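Local coordinates for protein putative polyketide cyclase (Acidithiobacillus ferrooxidans, PDB 3F9S) that probably acts as a SnoaL-like polyketide cyclase of the NTF2 clan and assembles as a pair of identical subunits, at residues Lys7-Leu12 and Leu77-Asp82; Pro68-Asp73 and Trp88-Thr93; Lys109-Thr114 and Ile129-Gly134. All blocks are in the same frame, centred on the assembly; numbering follows the deposited sequence. Where two conformers were deposited one is given.

Interaction 1 of 3, residues Lys7-Leu12 and Leu77-Asp82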
# COMPACT_ATOMS: atom_id res chain seq x y z
N LYS A 7 8.27 -8.60 20.39
CA LYS A 7 7.66 -9.62 19.55
C LYS A 7 6.65 -9.15 18.52
O LYS A 7 5.93 -9.96 17.97
CB LYS A 7 7.09 -10.72 20.46
CG LYS A 7 8.22 -11.43 21.20
CD LYS A 7 7.79 -12.68 21.91
CE LYS A 7 9.02 -13.38 22.52
NZ LYS A 7 10.07 -13.74 21.54
N ALA A 8 6.61 -7.84 18.26
CA ALA A 8 5.65 -7.26 17.31
C ALA A 8 5.59 -8.00 15.98
O ALA A 8 4.50 -8.32 15.49
CB ALA A 8 5.98 -5.76 17.07
N LYS A 9 6.74 -8.29 15.40
CA LYS A 9 6.73 -8.98 14.08
C LYS A 9 6.14 -10.39 14.15
O LYS A 9 5.34 -10.80 13.28
CB LYS A 9 8.12 -9.03 13.46
CG LYS A 9 8.56 -7.65 13.02
CD LYS A 9 9.86 -7.74 12.29
CE LYS A 9 10.42 -6.38 11.90
NZ LYS A 9 11.63 -6.51 11.05
N GLU A 10 6.53 -11.11 15.20
CA GLU A 10 6.03 -12.47 15.43
C GLU A 10 4.52 -12.40 15.68
O GLU A 10 3.78 -13.23 15.17
CB GLU A 10 6.80 -13.15 16.56
CG GLU A 10 8.23 -13.56 16.13
CD GLU A 10 9.21 -13.76 17.29
OE1 GLU A 10 9.53 -12.78 17.99
OE2 GLU A 10 9.72 -14.89 17.46
N ILE A 11 4.09 -11.40 16.43
CA ILE A 11 2.67 -11.20 16.73
C ILE A 11 1.87 -10.97 15.46
O ILE A 11 0.86 -11.65 15.25
CB ILE A 11 2.47 -10.03 17.71
CG1 ILE A 11 2.94 -10.44 19.10
CG2 ILE A 11 1.00 -9.58 17.75
CD1 ILE A 11 3.21 -9.27 19.98
N LEU A 12 2.32 -10.07 14.59
CA LEU A 12 1.65 -9.81 13.31
C LEU A 12 1.59 -11.02 12.45
O LEU A 12 0.57 -11.29 11.83
CB LEU A 12 2.32 -8.72 12.47
CG LEU A 12 2.02 -7.26 12.73
CD1 LEU A 12 2.66 -6.40 11.62
CD2 LEU A 12 0.51 -7.03 12.83
N LEU A 77 8.27 -7.24 6.87
CA LEU A 77 7.78 -6.62 8.11
C LEU A 77 8.80 -5.55 8.41
O LEU A 77 9.98 -5.85 8.48
CB LEU A 77 7.70 -7.61 9.25
CG LEU A 77 6.58 -8.63 9.12
CD1 LEU A 77 6.71 -9.69 10.19
CD2 LEU A 77 5.21 -7.97 9.18
N PHE A 78 8.33 -4.31 8.55
CA PHE A 78 9.19 -3.15 8.73
C PHE A 78 8.72 -2.46 10.00
O PHE A 78 7.68 -1.82 9.99
CB PHE A 78 9.10 -2.26 7.50
CG PHE A 78 9.32 -3.01 6.24
CD1 PHE A 78 10.60 -3.20 5.73
CD2 PHE A 78 8.23 -3.55 5.55
CE1 PHE A 78 10.79 -3.92 4.55
CE2 PHE A 78 8.43 -4.27 4.39
CZ PHE A 78 9.70 -4.45 3.89
N ALA A 79 9.47 -2.62 11.09
CA ALA A 79 9.11 -2.13 12.41
C ALA A 79 9.76 -0.78 12.62
O ALA A 79 10.95 -0.62 12.38
CB ALA A 79 9.56 -3.10 13.53
N ASP A 80 8.98 0.20 13.05
CA ASP A 80 9.53 1.50 13.38
C ASP A 80 8.61 2.12 14.40
O ASP A 80 7.44 2.36 14.11
CB ASP A 80 9.64 2.39 12.15
CG ASP A 80 10.29 3.72 12.43
OD1 ASP A 80 10.52 4.08 13.61
OD2 ASP A 80 10.65 4.40 11.46
N GLY A 81 9.16 2.36 15.60
CA GLY A 81 8.40 3.00 16.67
C GLY A 81 7.27 2.09 17.10
O GLY A 81 7.48 0.90 17.27
N ASP A 82 6.06 2.66 17.16
CA ASP A 82 4.83 1.96 17.51
C ASP A 82 4.13 1.25 16.36
O ASP A 82 2.97 0.83 16.51
CB ASP A 82 3.85 2.94 18.21
CG ASP A 82 3.27 4.04 17.28
OD1 ASP A 82 3.76 4.27 16.15
OD2 ASP A 82 2.33 4.73 17.72
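Lys9 and Leu77 carry this helix-on-sheet contact of the NTF2-like fold, where the start of helix 8-21 rests on the end of strand 71-80, outermost in this chain's sheet. The two side chains overlap lengthwise, pointing opposite ways: Lys9 CB meets Leu77 CD1 at 3.6 Å, and Lys9 CD lies 3.7 Å from Leu77 CB. With CG beside the backbone N (chi1 -70°) and the chain extended beyond it, the lysine carries CE to 3.8 Å from Ala79 CB. At its end Lys9 NZ donates to Leu77 O over 3.1 Å, standing above the carbonyl plane, 52° out of it. That ammonium also forms a salt bridge with Asp80 OD2 of the second subunit, which in turn accepts from Ala79 N of this chain. An alanine at Lys9 would probably leave Leu77 O and that neighbouring Asp80 each without this partner and uncover the CB atoms of Leu77 and Ala79. Further along the helix, Leu12 continues the apolar layer, packing on Val84 of strand 83-93 and Tyr116 of strand 107-118 as well. The axes of the short segments 8-12 and 77-80 make 137° and approach to 9.4 Å, and Leu12 CD1 reaches Leu77 CD2 at 3.9 Å.

Interaction 2 of 3, residues Pro68-Asp73 and Trp88-Thr93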
# COMPACT_ATOMS: atom_id res chain seq x y z
N PRO A 68 -13.48 -16.85 1.46
CA PRO A 68 -13.27 -17.66 2.66
C PRO A 68 -11.98 -18.46 2.77
O PRO A 68 -11.57 -18.74 3.89
CB PRO A 68 -14.51 -18.54 2.72
CG PRO A 68 -15.06 -18.57 1.37
CD PRO A 68 -14.67 -17.28 0.71
N ASP A 69 -11.34 -18.78 1.65
CA ASP A 69 -10.06 -19.50 1.69
C ASP A 69 -8.87 -18.57 1.49
O ASP A 69 -7.77 -19.04 1.22
CB ASP A 69 -10.04 -20.64 0.67
CG ASP A 69 -9.90 -20.17 -0.76
OD1 ASP A 69 -9.93 -18.95 -1.05
OD2 ASP A 69 -9.70 -21.06 -1.60
N GLN A 70 -9.09 -17.26 1.64
CA GLN A 70 -8.02 -16.30 1.43
C GLN A 70 -6.84 -16.55 2.34
O GLN A 70 -7.00 -16.97 3.48
CB GLN A 70 -8.50 -14.86 1.60
CG GLN A 70 -8.91 -14.45 3.00
CD GLN A 70 -9.55 -13.09 3.02
OE1 GLN A 70 -8.87 -12.09 3.21
NE2 GLN A 70 -10.84 -13.03 2.74
N CYS A 71 -5.65 -16.28 1.81
CA CYS A 71 -4.43 -16.52 2.55
C CYS A 71 -3.50 -15.36 2.29
O CYS A 71 -3.30 -14.99 1.14
CB CYS A 71 -3.77 -17.83 2.11
SG CYS A 71 -2.45 -18.26 3.23
N PHE A 72 -2.98 -14.80 3.36
CA PHE A 72 -2.01 -13.71 3.31
C PHE A 72 -0.63 -14.33 3.42
O PHE A 72 -0.42 -15.24 4.22
CB PHE A 72 -2.21 -12.74 4.44
CG PHE A 72 -3.45 -11.93 4.29
CD1 PHE A 72 -4.69 -12.48 4.58
CD2 PHE A 72 -3.38 -10.62 3.84
CE1 PHE A 72 -5.85 -11.73 4.43
CE2 PHE A 72 -4.52 -9.86 3.69
CZ PHE A 72 -5.76 -10.40 4.01
N ASP A 73 0.28 -13.83 2.60
CA ASP A 73 1.64 -14.31 2.51
C ASP A 73 2.50 -13.09 2.75
O ASP A 73 2.72 -12.30 1.84
CB ASP A 73 1.83 -14.93 1.13
CG ASP A 73 3.26 -15.35 0.84
OD1 ASP A 73 4.12 -15.31 1.74
OD2 ASP A 73 3.48 -15.72 -0.33
N TRP A 88 2.47 -7.74 1.80
CA TRP A 88 1.94 -9.07 1.63
C TRP A 88 1.36 -9.30 0.26
O TRP A 88 1.02 -8.37 -0.46
CB TRP A 88 0.86 -9.35 2.67
CG TRP A 88 -0.13 -8.24 2.87
CD1 TRP A 88 -0.04 -7.26 3.76
CD2 TRP A 88 -1.35 -8.03 2.16
NE1 TRP A 88 -1.10 -6.41 3.68
CE2 TRP A 88 -1.94 -6.85 2.69
CE3 TRP A 88 -1.99 -8.69 1.12
CZ2 TRP A 88 -3.16 -6.36 2.26
CZ3 TRP A 88 -3.21 -8.20 0.65
CH2 TRP A 88 -3.78 -7.03 1.23
N LEU A 89 1.33 -10.58 -0.08
CA LEU A 89 0.65 -11.11 -1.23
C LEU A 89 -0.53 -11.82 -0.63
O LEU A 89 -0.57 -12.13 0.57
CB LEU A 89 1.54 -12.08 -1.98
CG LEU A 89 2.84 -11.45 -2.45
CD1 LEU A 89 3.65 -12.51 -3.15
CD2 LEU A 89 2.67 -10.22 -3.32
N TRP A 90 -1.50 -12.10 -1.48
CA TRP A 90 -2.74 -12.66 -1.05
C TRP A 90 -3.28 -13.48 -2.17
O TRP A 90 -3.11 -13.13 -3.34
CB TRP A 90 -3.64 -11.48 -0.79
CG TRP A 90 -5.01 -11.72 -0.37
CD1 TRP A 90 -5.44 -11.77 0.91
CD2 TRP A 90 -6.16 -11.86 -1.20
NE1 TRP A 90 -6.79 -11.93 0.95
CE2 TRP A 90 -7.27 -11.98 -0.34
CE3 TRP A 90 -6.38 -11.84 -2.58
CZ2 TRP A 90 -8.56 -12.11 -0.81
CZ3 TRP A 90 -7.66 -11.98 -3.06
CH2 TRP A 90 -8.74 -12.13 -2.18
N THR A 91 -3.87 -14.61 -1.81
CA THR A 91 -4.46 -15.49 -2.77
C THR A 91 -5.77 -15.94 -2.18
O THR A 91 -5.89 -16.07 -0.97
CB THR A 91 -3.57 -16.71 -3.05
OG1 THR A 91 -3.38 -17.43 -1.83
CG2 THR A 91 -2.21 -16.25 -3.59
N ALA A 92 -6.75 -16.13 -3.05
CA ALA A 92 -8.07 -16.63 -2.65
C ALA A 92 -8.71 -17.18 -3.90
O ALA A 92 -8.35 -16.80 -5.00
CB ALA A 92 -8.88 -15.50 -2.09
N THR A 93 -9.61 -18.13 -3.70
CA THR A 93 -10.37 -18.74 -4.78
C THR A 93 -11.62 -17.90 -4.93
O THR A 93 -12.21 -17.51 -3.93
CB THR A 93 -10.80 -20.17 -4.41
OG1 THR A 93 -9.64 -20.92 -4.03
CG2 THR A 93 -11.46 -20.85 -5.57
O HOH W 1 -5.83 -19.04 -0.68
O HOH W 2 -12.12 -17.78 -1.38
O HOH W 3 -1.12 -15.99 -0.29
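Trp90 points its CG anti to the backbone N (chi1 179°), while Phe72, across the antiparallel hairpin of strands 71-80 and 83-93, has its CG beside the backbone N; the two side chains issue from a non-hydrogen-bonded pair. The result is an edge-to-face stack with planes at 73°: Trp90 CD1 sits over the centre of the Phe72 ring, 3.4 Å from Phe72 CZ. Phe72 in turn presents an edge to the six-membered ring of Trp88 (planes at 66°), with Phe72 CD2 3.6 Å from Trp88 CE3. Three aromatic rings thus form one cluster on this face of the sheet, and a glycerol, probably from the crystallisation liquor, lies about 4 Å from the Phe72 side chain. Gln70 fixes the rim of Trp90: its OE1 accepts from Trp90 NE1 at 3.1 Å, within the indole plane but above the plane of its own amide, which stands nearly perpendicular to the ring. Gln70 NE2 is held by Phe67 O. Beneath the rings, paired backbone bonds join Cys71 with Thr91 and Asp73 with Leu89, for example Cys71 N to Thr91 O at 2.8 Å. Where the ladder ends, Asp69 takes over, its OD1 receiving Thr93 N at 2.8 Å through the syn lone pair.

Interaction 3 of 3, residues Lys109-Thr114 and Ile129-Gly134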
# COMPACT_ATOMS: atom_id res chain seq x y z
N LYS A 109 -5.36 -13.10 -7.09
CA LYS A 109 -4.12 -12.69 -6.45
C LYS A 109 -4.15 -11.20 -6.18
O LYS A 109 -4.64 -10.41 -6.99
CB LYS A 109 -2.92 -13.03 -7.31
CG LYS A 109 -2.68 -14.52 -7.43
CD LYS A 109 -1.24 -14.82 -7.83
CE LYS A 109 -0.87 -16.28 -7.57
NZ LYS A 109 0.62 -16.47 -7.46
N MSE A 110 -3.64 -10.81 -5.03
CA MSE A 110 -3.60 -9.40 -4.66
C MSE A 110 -2.35 -9.20 -3.84
O MSE A 110 -1.74 -10.16 -3.38
CB MSE A 110 -4.85 -9.04 -3.83
CG MSE A 110 -4.93 -7.58 -3.46
SE MSE A 110 -6.56 -7.17 -2.68
CE MSE A 110 -6.37 -7.81 -1.08
N SER A 111 -1.94 -7.95 -3.72
CA SER A 111 -0.83 -7.58 -2.86
C SER A 111 -1.25 -6.37 -2.11
O SER A 111 -2.16 -5.66 -2.51
CB SER A 111 0.45 -7.31 -3.64
OG SER A 111 0.24 -6.33 -4.62
N GLY A 112 -0.60 -6.15 -0.98
CA GLY A 112 -0.93 -5.02 -0.19
C GLY A 112 0.14 -4.68 0.80
O GLY A 112 1.12 -5.39 0.96
N ALA A 113 -0.05 -3.52 1.39
CA ALA A 113 0.82 -3.02 2.43
C ALA A 113 -0.07 -2.50 3.53
O ALA A 113 -1.03 -1.78 3.27
CB ALA A 113 1.74 -1.97 1.86
N THR A 114 0.27 -2.83 4.77
CA THR A 114 -0.54 -2.46 5.90
C THR A 114 0.36 -2.04 7.01
O THR A 114 1.18 -2.82 7.43
CB THR A 114 -1.32 -3.66 6.36
OG1 THR A 114 -2.00 -4.20 5.24
CG2 THR A 114 -2.32 -3.24 7.42
N ILE A 129 -3.10 -0.16 2.02
CA ILE A 129 -3.39 0.01 0.59
C ILE A 129 -3.28 -1.40 0.04
O ILE A 129 -2.36 -2.12 0.39
CB ILE A 129 -2.39 0.93 -0.13
CG1 ILE A 129 -2.22 2.25 0.60
CG2 ILE A 129 -2.83 1.13 -1.60
CD1 ILE A 129 -3.38 3.16 0.54
N THR A 130 -4.20 -1.78 -0.82
CA THR A 130 -4.18 -3.08 -1.45
C THR A 130 -4.41 -2.87 -2.94
O THR A 130 -4.98 -1.87 -3.36
CB THR A 130 -5.31 -3.96 -0.92
OG1 THR A 130 -6.55 -3.47 -1.40
CG2 THR A 130 -5.37 -3.97 0.61
N ASP A 131 -4.00 -3.86 -3.72
CA ASP A 131 -4.15 -3.82 -5.17
C ASP A 131 -5.56 -4.25 -5.58
O ASP A 131 -5.78 -5.31 -6.19
CB ASP A 131 -3.09 -4.69 -5.84
CG ASP A 131 -3.13 -4.61 -7.34
OD1 ASP A 131 -3.68 -3.61 -7.88
OD2 ASP A 131 -2.60 -5.55 -7.96
N ARG A 132 -6.53 -3.41 -5.25
CA ARG A 132 -7.91 -3.69 -5.59
C ARG A 132 -8.15 -3.66 -7.09
O ARG A 132 -8.99 -4.42 -7.60
CB ARG A 132 -8.86 -2.71 -4.94
CG ARG A 132 -8.83 -2.75 -3.44
CD ARG A 132 -9.92 -1.91 -2.93
NE ARG A 132 -9.66 -0.52 -3.29
CZ ARG A 132 -10.58 0.43 -3.37
NH1 ARG A 132 -11.86 0.19 -3.12
NH2 ARG A 132 -10.20 1.64 -3.69
N LEU A 133 -7.42 -2.81 -7.82
CA LEU A 133 -7.61 -2.72 -9.26
C LEU A 133 -7.21 -4.05 -9.93
O LEU A 133 -7.91 -4.51 -10.83
CB LEU A 133 -6.84 -1.55 -9.88
CG LEU A 133 -7.08 -1.37 -11.39
CD1 LEU A 133 -8.59 -1.18 -11.70
CD2 LEU A 133 -6.26 -0.23 -11.92
N GLY A 134 -6.11 -4.63 -9.46
CA GLY A 134 -5.64 -5.94 -9.90
C GLY A 134 -6.72 -6.99 -9.74
O GLY A 134 -7.04 -7.69 -10.69
O HOH W 4 -1.15 -7.31 -6.71
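Met110, a selenomethionine, and Thr130 lie on one side of the hairpin of strands 107-118 and 122-130, with Ser111 and Asp131 on the other. In Met110 chi1 (-177°) and chi2 are both anti, which carries SE to 3.9 Å from Thr130 CB, the two side chains oblique to each other; the bend at chi3 then turns CE, 4.0 Å from that same CB. Trp88 covers both Met110 and Thr130 from the neighbouring strand. On the opposite side, Ser111 OG and Asp131 CB are 3.9 Å apart, and a water joins the two polar ends: it bonds to Ser111 OG and donates to Asp131 OD2 at 2.6 Å. His40 of the second subunit bonds to Ser111 OG, and Arg132 of the second subunit forms a salt bridge with Asp131 OD1, a pairing that would probably stabilise the buried carboxylate. Between these two layers the strands come close at Gly112 and Thr130, whose CA atoms are 4.0 Å apart; a side chain at Gly112 would crowd Ile129 O and Thr130 CG2. Asp131 N donates to Ser111 O at 2.8 Å, and Ala113 and Ile129 exchange two backbone bonds. Asp131 is also the N-cap of helix 132-142, its OD1 accepting Gly134 N at 3.1 Å from above the carboxylate plane. The arrangement is a beta hairpin passing through an inverse gamma turn into a capped helix, within the curved sheet of an NTF2-like fold.

All three contacts involve the same mixed sheet, in which strands 71-80, 83-93, 107-118 and 122-130 lie side by side. Interactions 1 and 2 share strand 71-80, at its end and its start, with centres about 21 Å apart; along the chain their segments alternate. Interaction 3 comes later in the sequence, its centre about 11 Å from that of interaction 2 and about 20 Å from that of interaction 1. Only interactions 2 and 3 touch: Trp88 O lies 2.8 Å from Gly112 N, and Trp88 NE1 lies 2.9 Å from Thr114 OG1, both probable hydrogen bonds. Each of the three also reaches the second subunit, so the sheet serves both the fold and the dimer.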